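Side-chain contacts in malonate decarboxylase subunit alpha (Acinetobacter baumannii ATCC 17978, PDB 6MPR), which probably acts as the acyl carrier protein transferase of malonate decarboxylase, passing the carrier from its acetyl thioester to malonate so that decarboxylation can follow: residues Ile465-Gly469 and Asp470-His474; Leu523-Pro527 and Glu528-Ile532; Gln354-Gly357 and Gln358-Asp362; Leu288-Lys291 and Gly292-Arg296; Lys240-Pro244 and Val245-Met249. All blocks are in the same frame, centred on the assembly; numbering follows the deposited sequence. Where two conformers were deposited one is given.

Overall arrangement
Contacts 1 and 3 lie buried where the two subunits meet, their centres about 16 Å apart, whereas contacts 2, 4 and 5 are only partly buried and touch no other chain. The buried pair shares strand 429-433: Thr-473 bonds to Val-430 and Asp-362 to Leu-429. Their chemistry differs, with carboxylates paired to arginines of the partner in contact 1 and amide and phenol ends in contact 3. The other three share helix 244-261. Contact 5 starts it, contact 2 packs on it, bringing Ile-532 CG2 within 3.8 Å of Leu-248 CD1, and contact 4 rests on its later turns. In these three, polar side chains bond to local backbone groups.

Contact 1 of 5, residues Ile465-Gly469 and Asp470-His474; sequences IMIYG and DDVTH
Asp-471 OD2 accepts a hydrogen from water 1 at 2.7 Å, and the same water accepts from Tyr-468 N at 3.0 Å, closing a bridge across the turn. Arg-425 of the second subunit also forms a salt bridge to this oxygen, while OD1 pairs with Arg-399 of that subunit and accepts from Asp-397 N. Both oxygens are thus engaged, and the surrounding arginines would be expected to favour an ionised carboxylate. Just before the turn, Met-466 and Ile-467 together face Ser-377 as a classic beta bulge; the chain then tightens into a 3-10 turn at Gly-469 to Asp-471. Two bonds define that turn: Asp-471 N to Tyr-468 O at 2.9 Å, and Val-472 N to Gly-469 O at 3.2 Å. Each donor stands above the carbonyl plane, by 51° and 64° respectively. The apolar part of the contact is Val-472 CG2, placed beside its own backbone N, which meets Ile-467 CG2 at 3.8 Å, the two side chains crossing at about a right angle. Asp-470 OD1 approaches Tyr-468 CB at 3.6 Å, and Asp-470 OD2 forms salt bridges to Arg-399 and Arg-425 of the second subunit.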
loop_
_atom_site.group_PDB
_atom_site.type_symbol
_atom_site.label_atom_id
_atom_site.label_comp_id
_atom_site.label_asym_id
_atom_site.label_seq_id
_atom_site.Cartn_x
_atom_site.Cartn_y
_atom_site.Cartn_z
ATOM N N ILE A 465 1.785 15.583 12.583
ATOM C CA ILE A 465 1.248 16.318 11.440
ATOM C C ILE A 465 0.421 15.354 10.604
ATOM O O ILE A 465 0.939 14.326 10.155
ATOM C CB ILE A 465 2.374 16.922 10.582
ATOM C CG1 ILE A 465 3.243 17.869 11.402
ATOM C CG2 ILE A 465 1.805 17.592 9.342
ATOM C CD1 ILE A 465 2.459 18.851 12.196
ATOM N N MET A 466 -0.847 15.690 10.375
ATOM C CA MET A 466 -1.702 14.850 9.550
ATOM C C MET A 466 -1.309 14.950 8.078
ATOM O O MET A 466 -1.085 13.933 7.412
ATOM C CB MET A 466 -3.162 15.257 9.764
ATOM C CG MET A 466 -4.148 14.354 9.100
ATOM S SD MET A 466 -5.849 14.766 9.584
ATOM C CE MET A 466 -5.996 16.387 8.835
ATOM N N ILE A 467 -1.171 16.172 7.562
ATOM C CA ILE A 467 -0.850 16.404 6.159
ATOM C C ILE A 467 0.179 17.519 6.104
ATOM O O ILE A 467 -0.070 18.617 6.620
ATOM C CB ILE A 467 -2.092 16.785 5.341
ATOM C CG1 ILE A 467 -3.055 15.594 5.226
ATOM C CG2 ILE A 467 -1.712 17.191 3.925
ATOM C CD1 ILE A 467 -4.360 15.979 4.580
ATOM N N TYR A 468 1.330 17.246 5.488
ATOM C CA TYR A 468 2.379 18.249 5.375
ATOM C C TYR A 468 2.043 19.273 4.302
ATOM O O TYR A 468 1.429 18.966 3.277
ATOM C CB TYR A 468 3.743 17.609 5.086
ATOM C CG TYR A 468 4.344 17.014 6.351
ATOM C CD1 TYR A 468 4.026 15.725 6.751
ATOM C CD2 TYR A 468 5.197 17.760 7.150
ATOM C CE1 TYR A 468 4.544 15.181 7.912
ATOM C CE2 TYR A 468 5.737 17.218 8.310
ATOM C CZ TYR A 468 5.398 15.923 8.684
ATOM O OH TYR A 468 5.898 15.352 9.828
ATOM N N GLY A 469 2.459 20.514 4.559
ATOM C CA GLY A 469 2.109 21.603 3.662
ATOM C C GLY A 469 2.559 21.364 2.236
ATOM O O GLY A 469 1.871 21.743 1.285
ATOM N N ASP A 470 3.720 20.732 2.064
ATOM C CA ASP A 470 4.222 20.488 0.719
ATOM C C ASP A 470 3.425 19.421 -0.029
ATOM O O ASP A 470 3.605 19.294 -1.245
ATOM C CB ASP A 470 5.704 20.110 0.786
ATOM C CG ASP A 470 6.036 19.227 1.998
ATOM O OD1 ASP A 470 5.984 19.710 3.163
ATOM O OD2 ASP A 470 6.336 18.034 1.784
ATOM N N ASP A 471 2.548 18.672 0.651
ATOM C CA ASP A 471 1.665 17.711 -0.010
ATOM C C ASP A 471 0.326 18.298 -0.411
ATOM O O ASP A 471 -0.436 17.640 -1.134
ATOM C CB ASP A 471 1.432 16.499 0.899
ATOM C CG ASP A 471 2.584 15.535 0.854
ATOM O OD1 ASP A 471 3.027 15.204 -0.271
ATOM O OD2 ASP A 471 3.075 15.141 1.927
ATOM N N VAL A 472 0.013 19.511 0.031
ATOM C CA VAL A 472 -1.269 20.128 -0.288
ATOM C C VAL A 472 -1.168 20.778 -1.660
ATOM O O VAL A 472 -0.324 21.653 -1.878
ATOM C CB VAL A 472 -1.670 21.158 0.779
ATOM C CG1 VAL A 472 -3.011 21.825 0.390
ATOM C CG2 VAL A 472 -1.728 20.514 2.166
ATOM N N THR A 473 -2.028 20.353 -2.587
ATOM C CA THR A 473 -2.120 21.021 -3.883
ATOM C C THR A 473 -3.183 22.117 -3.905
ATOM O O THR A 473 -3.050 23.086 -4.667
ATOM C CB THR A 473 -2.413 20.003 -4.994
ATOM O OG1 THR A 473 -3.650 19.320 -4.727
ATOM C CG2 THR A 473 -1.283 18.990 -5.106
ATOM N N HIS A 474 -4.219 22.005 -3.072
ATOM C CA HIS A 474 -5.336 22.949 -3.075
ATOM C C HIS A 474 -5.769 23.240 -1.646
ATOM O O HIS A 474 -6.048 22.302 -0.892
ATOM C CB HIS A 474 -6.546 22.388 -3.834
ATOM C CG HIS A 474 -6.303 22.146 -5.294
ATOM N ND1 HIS A 474 -5.553 21.085 -5.759
ATOM C CD2 HIS A 474 -6.714 22.829 -6.390
ATOM C CE1 HIS A 474 -5.532 21.110 -7.082
ATOM N NE2 HIS A 474 -6.221 22.166 -7.490
HETATM O O HOH W 1 1.349 14.654 3.968
#

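Contact 2 of 5, residues Leu523-Pro527 and Glu528-Ile532; sequences LVVFP and EDLGI
With chi1 of Asp-529 at -55° and of Phe-526 at -72°, each CG lies opposite its own carbonyl carbon, and carboxylate and ring run side by side, their planes 26° apart. Asp-529 OD2 can then accept from Phe-526 N at 2.8 Å, on its anti side but tilted out of the carboxylate plane. A weak bond returns from Asp-529 N to Phe-526 O at 2.9 Å. The next carbonyl is held twice: Pro-527 O takes Leu-530 N at 3.0 Å and Ile-532 N at 2.9 Å from opposite faces of its plane. On the apolar side, Val-525 CG2 meets Leu-530 CD1 at 4.0 Å. Asp-529 OD1 forms a salt bridge to Arg-519, which ties the turn to helix 512-520. Strand 524-525 is the outermost strand of the mixed sheet within this chain, and Val-525 bonds to Ile-481 of the antiparallel strand beside it. Past the turn, Pro-527 and Leu-530 rest on Met-252 of helix 244-261, and Ile-532 packs on Met-251 of that same helix.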
loop_
_atom_site.group_PDB
_atom_site.type_symbol
_atom_site.label_atom_id
_atom_site.label_comp_id
_atom_site.label_asym_id
_atom_site.label_seq_id
_atom_site.Cartn_x
_atom_site.Cartn_y
_atom_site.Cartn_z
ATOM N N LEU A 523 -4.025 32.315 -9.393
ATOM C CA LEU A 523 -3.484 31.527 -8.287
ATOM C C LEU A 523 -4.440 31.440 -7.100
ATOM O O LEU A 523 -4.337 30.506 -6.292
ATOM C CB LEU A 523 -2.155 32.131 -7.835
ATOM C CG LEU A 523 -1.008 32.077 -8.837
ATOM C CD1 LEU A 523 0.157 32.912 -8.316
ATOM C CD2 LEU A 523 -0.583 30.646 -9.029
ATOM N N VAL A 524 -5.346 32.403 -6.971
ATOM C CA VAL A 524 -6.419 32.393 -5.991
ATOM C C VAL A 524 -7.711 32.664 -6.740
ATOM O O VAL A 524 -7.740 33.516 -7.632
ATOM C CB VAL A 524 -6.189 33.457 -4.894
ATOM C CG1 VAL A 524 -7.424 33.617 -4.022
ATOM C CG2 VAL A 524 -4.969 33.088 -4.054
ATOM N N VAL A 525 -8.776 31.950 -6.387
ATOM C CA VAL A 525 -10.105 32.232 -6.904
ATOM C C VAL A 525 -11.061 32.451 -5.739
ATOM O O VAL A 525 -11.134 31.634 -4.815
ATOM C CB VAL A 525 -10.630 31.121 -7.839
ATOM C CG1 VAL A 525 -9.856 31.111 -9.137
ATOM C CG2 VAL A 525 -10.575 29.764 -7.162
ATOM N N PHE A 526 -11.771 33.575 -5.779
ATOM C CA PHE A 526 -12.936 33.843 -4.954
ATOM C C PHE A 526 -14.171 33.270 -5.644
ATOM O O PHE A 526 -14.122 32.941 -6.830
ATOM C CB PHE A 526 -13.094 35.351 -4.756
ATOM C CG PHE A 526 -12.070 35.971 -3.829
ATOM C CD1 PHE A 526 -11.116 35.193 -3.179
ATOM C CD2 PHE A 526 -12.088 37.345 -3.575
ATOM C CE1 PHE A 526 -10.182 35.773 -2.319
ATOM C CE2 PHE A 526 -11.164 37.932 -2.718
ATOM C CZ PHE A 526 -10.211 37.140 -2.080
ATOM N N PRO A 527 -15.295 33.119 -4.931
ATOM C CA PRO A 527 -16.501 32.596 -5.601
ATOM C C PRO A 527 -16.835 33.314 -6.904
ATOM O O PRO A 527 -17.196 32.660 -7.893
ATOM C CB PRO A 527 -17.589 32.793 -4.540
ATOM C CG PRO A 527 -16.849 32.688 -3.247
ATOM C CD PRO A 527 -15.509 33.304 -3.480
ATOM N N GLU A 528 -16.685 34.641 -6.947
ATOM C CA GLU A 528 -17.026 35.377 -8.165
ATOM C C GLU A 528 -16.157 34.960 -9.350
ATOM O O GLU A 528 -16.636 34.949 -10.493
ATOM C CB GLU A 528 -16.906 36.883 -7.927
ATOM C CG GLU A 528 -15.737 37.287 -7.053
ATOM C CD GLU A 528 -16.167 37.669 -5.641
ATOM O OE1 GLU A 528 -16.195 38.885 -5.353
ATOM O OE2 GLU A 528 -16.484 36.757 -4.831
ATOM N N ASP A 529 -14.886 34.615 -9.103
ATOM C CA ASP A 529 -13.980 34.187 -10.167
ATOM C C ASP A 529 -14.376 32.851 -10.775
ATOM O O ASP A 529 -13.878 32.504 -11.850
ATOM C CB ASP A 529 -12.541 34.082 -9.646
ATOM C CG ASP A 529 -12.047 35.369 -9.001
ATOM O OD1 ASP A 529 -12.248 36.451 -9.581
ATOM O OD2 ASP A 529 -11.444 35.303 -7.907
ATOM N N LEU A 530 -15.228 32.078 -10.104
ATOM C CA LEU A 530 -15.730 30.827 -10.650
ATOM C C LEU A 530 -17.163 30.951 -11.155
ATOM O O LEU A 530 -17.788 29.934 -11.473
ATOM C CB LEU A 530 -15.636 29.717 -9.597
ATOM C CG LEU A 530 -14.249 29.393 -9.032
ATOM C CD1 LEU A 530 -14.372 28.521 -7.796
ATOM C CD2 LEU A 530 -13.361 28.712 -10.077
ATOM N N GLY A 531 -17.696 32.168 -11.226
ATOM C CA GLY A 531 -19.081 32.353 -11.626
ATOM C C GLY A 531 -20.087 31.980 -10.559
ATOM O O GLY A 531 -21.223 31.619 -10.884
ATOM N N ILE A 532 -19.706 32.060 -9.288
ATOM C CA ILE A 532 -20.568 31.626 -8.196
ATOM C C ILE A 532 -20.978 32.842 -7.381
ATOM O O ILE A 532 -20.124 33.570 -6.861
ATOM C CB ILE A 532 -19.879 30.571 -7.320
ATOM C CG1 ILE A 532 -19.616 29.317 -8.143
ATOM C CG2 ILE A 532 -20.743 30.230 -6.112
ATOM C CD1 ILE A 532 -18.680 28.321 -7.471
#

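Contact 3 of 5, residues Gln354-Gly357 and Gln358-Asp362; sequences QLAG and QYAVD
The last turn of helix 350-359, buried against the second subunit, carries this contact and shows where regular helical bonding gives way to loop. Tyr-359 N donates to Leu-355 O at 2.9 Å, nearly along the C=O axis, and Ala-360 N donates to Ala-356 O at 2.8 Å. One residue earlier, Gln-358 N divides its hydrogen between Gln-354 O at 3.0 Å and, weakly, Leu-355 O. Two i/i+4 side-chain pairs follow the same spacing. Leu-355 has CG anti to the backbone N (chi1 -163°), and its CD1 arrives at the edge of the Tyr-359 ring, near the ring plane, 4.1 Å from CD2. Ala-356 CB and Ala-360 CB lie 4.2 Å apart. Gln-358 is extended throughout, and its OE1 lies 3.6 Å above the Tyr-359 ring plane, displaced toward the rim. That oxygen accepts from NE2 of Gln-358 in the second subunit, so the same residue of both copies meets at the interface. The hydroxyl of Tyr-359 pairs with Asn-393 OD1 of that subunit, whose Ser-148 and Val-151 pack on Leu-355 and Ala-356. After the helix, Val-361 approaches Gly-357 O, an oxygen that also accepts from Lys-428 NZ, and the distance from Val-361 CG2 to Gly-357 O is 3.4 Å.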
loop_
_atom_site.group_PDB
_atom_site.type_symbol
_atom_site.label_atom_id
_atom_site.label_comp_id
_atom_site.label_asym_id
_atom_site.label_seq_id
_atom_site.Cartn_x
_atom_site.Cartn_y
_atom_site.Cartn_z
ATOM N N GLN A 354 -7.444 1.502 1.129
ATOM C CA GLN A 354 -6.432 2.521 1.429
ATOM C C GLN A 354 -5.305 2.507 0.404
ATOM O O GLN A 354 -4.822 3.568 -0.009
ATOM C CB GLN A 354 -5.868 2.302 2.828
ATOM C CG GLN A 354 -6.760 2.793 3.954
ATOM C CD GLN A 354 -6.730 4.296 4.095
ATOM O OE1 GLN A 354 -5.697 4.926 3.870
ATOM N NE2 GLN A 354 -7.862 4.882 4.466
ATOM N N LEU A 355 -4.870 1.312 -0.022
ATOM C CA LEU A 355 -3.853 1.237 -1.071
ATOM C C LEU A 355 -4.327 1.926 -2.351
ATOM O O LEU A 355 -3.581 2.701 -2.968
ATOM C CB LEU A 355 -3.497 -0.221 -1.355
ATOM C CG LEU A 355 -2.184 -0.421 -2.112
ATOM C CD1 LEU A 355 -1.012 0.219 -1.352
ATOM C CD2 LEU A 355 -1.948 -1.907 -2.344
ATOM N N ALA A 356 -5.559 1.642 -2.779
ATOM C CA ALA A 356 -6.093 2.331 -3.952
ATOM C C ALA A 356 -6.197 3.826 -3.707
ATOM O O ALA A 356 -5.953 4.629 -4.615
ATOM C CB ALA A 356 -7.458 1.763 -4.340
ATOM N N GLY A 357 -6.564 4.219 -2.487
ATOM C CA GLY A 357 -6.632 5.637 -2.178
ATOM C C GLY A 357 -5.297 6.336 -2.343
ATOM O O GLY A 357 -5.248 7.528 -2.652
ATOM N N GLN A 358 -4.200 5.617 -2.115
ATOM C CA GLN A 358 -2.877 6.194 -2.340
ATOM C C GLN A 358 -2.500 6.185 -3.822
ATOM O O GLN A 358 -2.112 7.214 -4.385
ATOM C CB GLN A 358 -1.816 5.423 -1.547
ATOM C CG GLN A 358 -0.413 5.872 -1.984
ATOM C CD GLN A 358 0.721 5.049 -1.406
ATOM O OE1 GLN A 358 1.868 5.224 -1.809
ATOM N NE2 GLN A 358 0.418 4.169 -0.460
ATOM N N TYR A 359 -2.587 5.023 -4.463
ATOM C CA TYR A 359 -1.942 4.809 -5.752
ATOM C C TYR A 359 -2.861 4.957 -6.953
ATOM O O TYR A 359 -2.358 5.143 -8.065
ATOM C CB TYR A 359 -1.333 3.402 -5.810
ATOM C CG TYR A 359 0.119 3.315 -5.450
ATOM C CD1 TYR A 359 1.080 3.979 -6.195
ATOM C CD2 TYR A 359 0.538 2.538 -4.393
ATOM C CE1 TYR A 359 2.423 3.880 -5.875
ATOM C CE2 TYR A 359 1.873 2.428 -4.075
ATOM C CZ TYR A 359 2.807 3.102 -4.823
ATOM O OH TYR A 359 4.134 2.991 -4.511
ATOM N N ALA A 360 -4.176 4.834 -6.781
ATOM C CA ALA A 360 -5.071 4.680 -7.919
ATOM C C ALA A 360 -6.087 5.797 -8.114
ATOM O O ALA A 360 -6.732 5.825 -9.168
ATOM C CB ALA A 360 -5.832 3.347 -7.820
ATOM N N VAL A 361 -6.259 6.721 -7.169
ATOM C CA VAL A 361 -7.258 7.769 -7.349
ATOM C C VAL A 361 -6.583 9.120 -7.585
ATOM O O VAL A 361 -5.443 9.371 -7.171
ATOM C CB VAL A 361 -8.270 7.871 -6.187
ATOM C CG1 VAL A 361 -8.960 6.522 -5.940
ATOM C CG2 VAL A 361 -7.629 8.424 -4.934
ATOM N N ASP A 362 -7.328 10.006 -8.255
ATOM C CA ASP A 362 -6.813 11.325 -8.624
ATOM C C ASP A 362 -6.688 12.260 -7.431
ATOM O O ASP A 362 -5.864 13.181 -7.454
ATOM C CB ASP A 362 -7.749 12.012 -9.629
ATOM C CG ASP A 362 -7.699 11.416 -11.007
ATOM O OD1 ASP A 362 -6.705 10.746 -11.368
ATOM O OD2 ASP A 362 -8.664 11.674 -11.765
#

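Contact 4 of 5, residues Leu288-Lys291 and Gly292-Arg296; sequences LGLK and GKICR
Leu-290 CD1 and Ile-294 CD1 touch at 3.8 Å, and Leu-290 CB lies 4.1 Å from Ile-294 CG1; this is the close-packed half. It is buried: both side chains rest on Trp-314, and Leu-290 also reaches Glu-259 of helix 244-261. With chi1 at 63°, CG1 of Ile-294 lies between its backbone N and carbonyl carbon, and the extended chi2 carries CD1 to Leu-290 CD1. The other half, with Gly-289, Lys-291 and Lys-293, is exposed. Gly-289 ends helix 272-287 in a Schellman motif, and a type II beta turn follows, with Lys-291 and the positive-phi Gly-292 at its corners. Lys-293 N donates to Leu-290 O at 2.9 Å to close it. The extended Lys-293 chain runs back, its NZ bonding Gly-289 O at 2.9 Å, the donor 26° from the carbonyl plane. Water 2 accepts from NZ at 3.0 Å and donates to Leu-288 O at 2.7 Å. The ammonium thus lies just past a helix C-terminus, where its charge should interact favourably with the helix dipole.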
loop_
_atom_site.group_PDB
_atom_site.type_symbol
_atom_site.label_atom_id
_atom_site.label_comp_id
_atom_site.label_asym_id
_atom_site.label_seq_id
_atom_site.Cartn_x
_atom_site.Cartn_y
_atom_site.Cartn_z
ATOM N N LEU A 288 -23.958 22.008 -14.625
ATOM C CA LEU A 288 -22.696 22.244 -15.318
ATOM C C LEU A 288 -22.430 21.221 -16.418
ATOM O O LEU A 288 -21.394 21.310 -17.091
ATOM C CB LEU A 288 -21.526 22.236 -14.313
ATOM C CG LEU A 288 -21.572 23.295 -13.203
ATOM C CD1 LEU A 288 -20.433 23.092 -12.212
ATOM C CD2 LEU A 288 -21.542 24.709 -13.794
ATOM N N GLY A 289 -23.332 20.253 -16.605
ATOM C CA GLY A 289 -23.177 19.242 -17.637
ATOM C C GLY A 289 -22.108 18.209 -17.355
ATOM O O GLY A 289 -21.542 17.642 -18.297
ATOM N N LEU A 290 -21.828 17.930 -16.082
ATOM C CA LEU A 290 -20.643 17.167 -15.710
ATOM C C LEU A 290 -20.890 15.680 -15.454
ATOM O O LEU A 290 -19.939 14.975 -15.089
ATOM C CB LEU A 290 -19.990 17.797 -14.469
ATOM C CG LEU A 290 -19.435 19.213 -14.652
ATOM C CD1 LEU A 290 -18.925 19.781 -13.312
ATOM C CD2 LEU A 290 -18.347 19.238 -15.706
ATOM N N LYS A 291 -22.117 15.175 -15.621
ATOM C CA LYS A 291 -22.356 13.769 -15.299
ATOM C C LYS A 291 -21.542 12.875 -16.223
ATOM O O LYS A 291 -21.531 13.070 -17.443
ATOM C CB LYS A 291 -23.837 13.408 -15.403
ATOM C CG LYS A 291 -24.107 11.932 -15.069
ATOM C CD LYS A 291 -25.534 11.505 -15.392
ATOM C CE LYS A 291 -26.547 12.331 -14.613
ATOM N NZ LYS A 291 -27.952 11.965 -14.965
ATOM N N GLY A 292 -20.860 11.896 -15.641
ATOM C CA GLY A 292 -19.986 11.026 -16.393
ATOM C C GLY A 292 -18.644 11.618 -16.767
ATOM O O GLY A 292 -17.799 10.892 -17.311
ATOM N N LYS A 293 -18.413 12.904 -16.493
ATOM C CA LYS A 293 -17.146 13.557 -16.806
ATOM C C LYS A 293 -16.240 13.711 -15.601
ATOM O O LYS A 293 -15.054 14.007 -15.782
ATOM C CB LYS A 293 -17.384 14.953 -17.391
ATOM C CG LYS A 293 -18.182 14.932 -18.675
ATOM C CD LYS A 293 -18.360 16.330 -19.228
ATOM C CE LYS A 293 -19.409 16.331 -20.329
ATOM N NZ LYS A 293 -19.844 17.725 -20.618
ATOM N N ILE A 294 -16.788 13.585 -14.388
ATOM C CA ILE A 294 -16.039 13.705 -13.142
ATOM C C ILE A 294 -16.634 12.736 -12.127
ATOM O O ILE A 294 -17.805 12.359 -12.200
ATOM C CB ILE A 294 -16.042 15.131 -12.545
ATOM C CG1 ILE A 294 -17.471 15.552 -12.172
ATOM C CG2 ILE A 294 -15.438 16.150 -13.534
ATOM C CD1 ILE A 294 -17.542 16.820 -11.352
ATOM N N CYS A 295 -15.803 12.341 -11.168
ATOM C CA CYS A 295 -16.265 11.641 -9.966
ATOM C C CYS A 295 -16.942 10.311 -10.293
ATOM O O CYS A 295 -18.001 9.981 -9.747
ATOM C CB CYS A 295 -17.208 12.528 -9.149
ATOM S SG CYS A 295 -16.509 14.125 -8.652
ATOM N N ARG A 296 -16.288 9.513 -11.138
ATOM C CA ARG A 296 -16.843 8.230 -11.563
ATOM C C ARG A 296 -16.491 7.085 -10.619
ATOM O O ARG A 296 -17.353 6.253 -10.302
ATOM C CB ARG A 296 -16.364 7.905 -12.973
ATOM C CG ARG A 296 -16.879 8.893 -14.001
ATOM C CD ARG A 296 -16.648 8.393 -15.412
ATOM N NE ARG A 296 -15.235 8.421 -15.756
ATOM C CZ ARG A 296 -14.502 7.347 -16.023
ATOM N NH1 ARG A 296 -15.058 6.139 -16.003
ATOM N NH2 ARG A 296 -13.215 7.484 -16.321
HETATM O O HOH W 2 -19.845 20.259 -19.065
#

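Contact 5 of 5, residues Lys240-Pro244 and Val245-Met249; sequences KHIKP and VHVLM
Lys-243 is the N-cap of helix 244-261, and its backbone N donates to His-246 ND1 at 2.9 Å, with an N-H...N angle of 168°. This is one half of the capping-box pattern, in which the side chain three residues into the helix accepts from the N-cap amide; the donor nitrogen lies 19° out of the ring plane. Chi1 of His-246, -58°, sets CG beside the backbone N, and chi2 then presents ND1 to the cap amide. Lys-243 O serves the first turn: Val-247 N reaches it at 3.2 Å in the carbonyl plane, and His-246 N makes only a weak bond. Pro-244, which has no amide hydrogen to offer, supplies its O to Leu-248 N at 2.9 Å. Ile-242 O accepts from Arg-539, while the Ile-242 side chain packs on Phe-272 of helix 272-287. The Lys-243 chain, bent near its end, passes the CE1 corner of the ring, with CE 3.9 Å from His-246 CE1. Ile-242 CG2 meets His-246 CB at 3.8 Å.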
loop_
_atom_site.group_PDB
_atom_site.type_symbol
_atom_site.label_atom_id
_atom_site.label_comp_id
_atom_site.label_asym_id
_atom_site.label_seq_id
_atom_site.Cartn_x
_atom_site.Cartn_y
_atom_site.Cartn_z
ATOM N N LYS A 240 -29.676 17.372 7.205
ATOM C CA LYS A 240 -30.374 18.512 7.797
ATOM C C LYS A 240 -29.414 19.508 8.433
ATOM O O LYS A 240 -29.772 20.685 8.576
ATOM C CB LYS A 240 -31.398 18.052 8.839
ATOM C CG LYS A 240 -30.787 17.726 10.197
ATOM C CD LYS A 240 -31.850 17.523 11.277
ATOM C CE LYS A 240 -31.216 16.953 12.540
ATOM N NZ LYS A 240 -32.122 16.936 13.722
ATOM N N HIS A 241 -28.206 19.072 8.794
ATOM C CA HIS A 241 -27.200 19.917 9.427
ATOM C C HIS A 241 -26.241 20.565 8.435
ATOM O O HIS A 241 -25.355 21.314 8.859
ATOM C CB HIS A 241 -26.399 19.105 10.448
ATOM C CG HIS A 241 -27.180 18.746 11.670
ATOM N ND1 HIS A 241 -27.135 17.492 12.240
ATOM C CD2 HIS A 241 -28.025 19.477 12.433
ATOM C CE1 HIS A 241 -27.919 17.467 13.303
ATOM N NE2 HIS A 241 -28.472 18.659 13.441
ATOM N N ILE A 242 -26.382 20.294 7.136
ATOM C CA ILE A 242 -25.574 20.988 6.140
ATOM C C ILE A 242 -26.047 22.434 6.022
ATOM O O ILE A 242 -27.250 22.709 5.925
ATOM C CB ILE A 242 -25.645 20.260 4.786
ATOM C CG1 ILE A 242 -25.102 18.831 4.901
ATOM C CG2 ILE A 242 -24.864 21.030 3.736
ATOM C CD1 ILE A 242 -25.396 17.950 3.677
ATOM N N LYS A 243 -25.099 23.369 6.018
ATOM C CA LYS A 243 -25.401 24.791 6.003
ATOM C C LYS A 243 -25.028 25.430 4.666
ATOM O O LYS A 243 -24.326 24.821 3.851
ATOM C CB LYS A 243 -24.667 25.488 7.160
ATOM C CG LYS A 243 -24.991 24.849 8.526
ATOM C CD LYS A 243 -24.553 25.711 9.698
ATOM C CE LYS A 243 -23.078 25.584 9.952
ATOM N NZ LYS A 243 -22.501 26.875 10.418
ATOM N N PRO A 244 -25.532 26.644 4.383
ATOM C CA PRO A 244 -25.120 27.339 3.148
ATOM C C PRO A 244 -23.615 27.415 2.932
ATOM O O PRO A 244 -23.159 27.255 1.795
ATOM C CB PRO A 244 -25.733 28.735 3.326
ATOM C CG PRO A 244 -26.975 28.482 4.108
ATOM C CD PRO A 244 -26.634 27.352 5.064
ATOM N N VAL A 245 -22.830 27.648 3.988
ATOM C CA VAL A 245 -21.375 27.729 3.828
ATOM C C VAL A 245 -20.812 26.410 3.292
ATOM O O VAL A 245 -19.873 26.403 2.481
ATOM C CB VAL A 245 -20.705 28.145 5.158
ATOM C CG1 VAL A 245 -20.932 27.104 6.258
ATOM C CG2 VAL A 245 -19.205 28.372 4.956
ATOM N N HIS A 246 -21.364 25.271 3.740
ATOM C CA HIS A 246 -20.906 23.983 3.218
ATOM C C HIS A 246 -21.226 23.860 1.735
ATOM O O HIS A 246 -20.413 23.345 0.958
ATOM C CB HIS A 246 -21.549 22.828 3.983
ATOM C CG HIS A 246 -21.284 22.843 5.458
ATOM N ND1 HIS A 246 -22.290 22.715 6.389
ATOM C CD2 HIS A 246 -20.133 22.960 6.162
ATOM C CE1 HIS A 246 -21.773 22.755 7.604
ATOM N NE2 HIS A 246 -20.465 22.899 7.494
ATOM N N VAL A 247 -22.414 24.316 1.337
ATOM C CA VAL A 247 -22.823 24.280 -0.067
ATOM C C VAL A 247 -21.922 25.168 -0.921
ATOM O O VAL A 247 -21.505 24.780 -2.017
ATOM C CB VAL A 247 -24.298 24.696 -0.188
ATOM C CG1 VAL A 247 -24.715 24.809 -1.654
ATOM C CG2 VAL A 247 -25.189 23.726 0.577
ATOM N N LEU A 248 -21.617 26.374 -0.437
ATOM C CA LEU A 248 -20.732 27.282 -1.168
ATOM C C LEU A 248 -19.368 26.643 -1.409
ATOM O O LEU A 248 -18.846 26.660 -2.530
ATOM C CB LEU A 248 -20.585 28.600 -0.398
ATOM C CG LEU A 248 -19.699 29.708 -0.978
ATOM C CD1 LEU A 248 -20.223 30.212 -2.309
ATOM C CD2 LEU A 248 -19.571 30.876 0.036
ATOM N N MET A 249 -18.782 26.066 -0.366
ATOM C CA MET A 249 -17.480 25.426 -0.515
ATOM C C MET A 249 -17.565 24.219 -1.443
ATOM O O MET A 249 -16.645 23.972 -2.232
ATOM C CB MET A 249 -16.945 25.039 0.866
ATOM C CG MET A 249 -16.562 26.263 1.706
ATOM S SD MET A 249 -16.261 25.835 3.422
ATOM C CE MET A 249 -14.728 24.938 3.280
#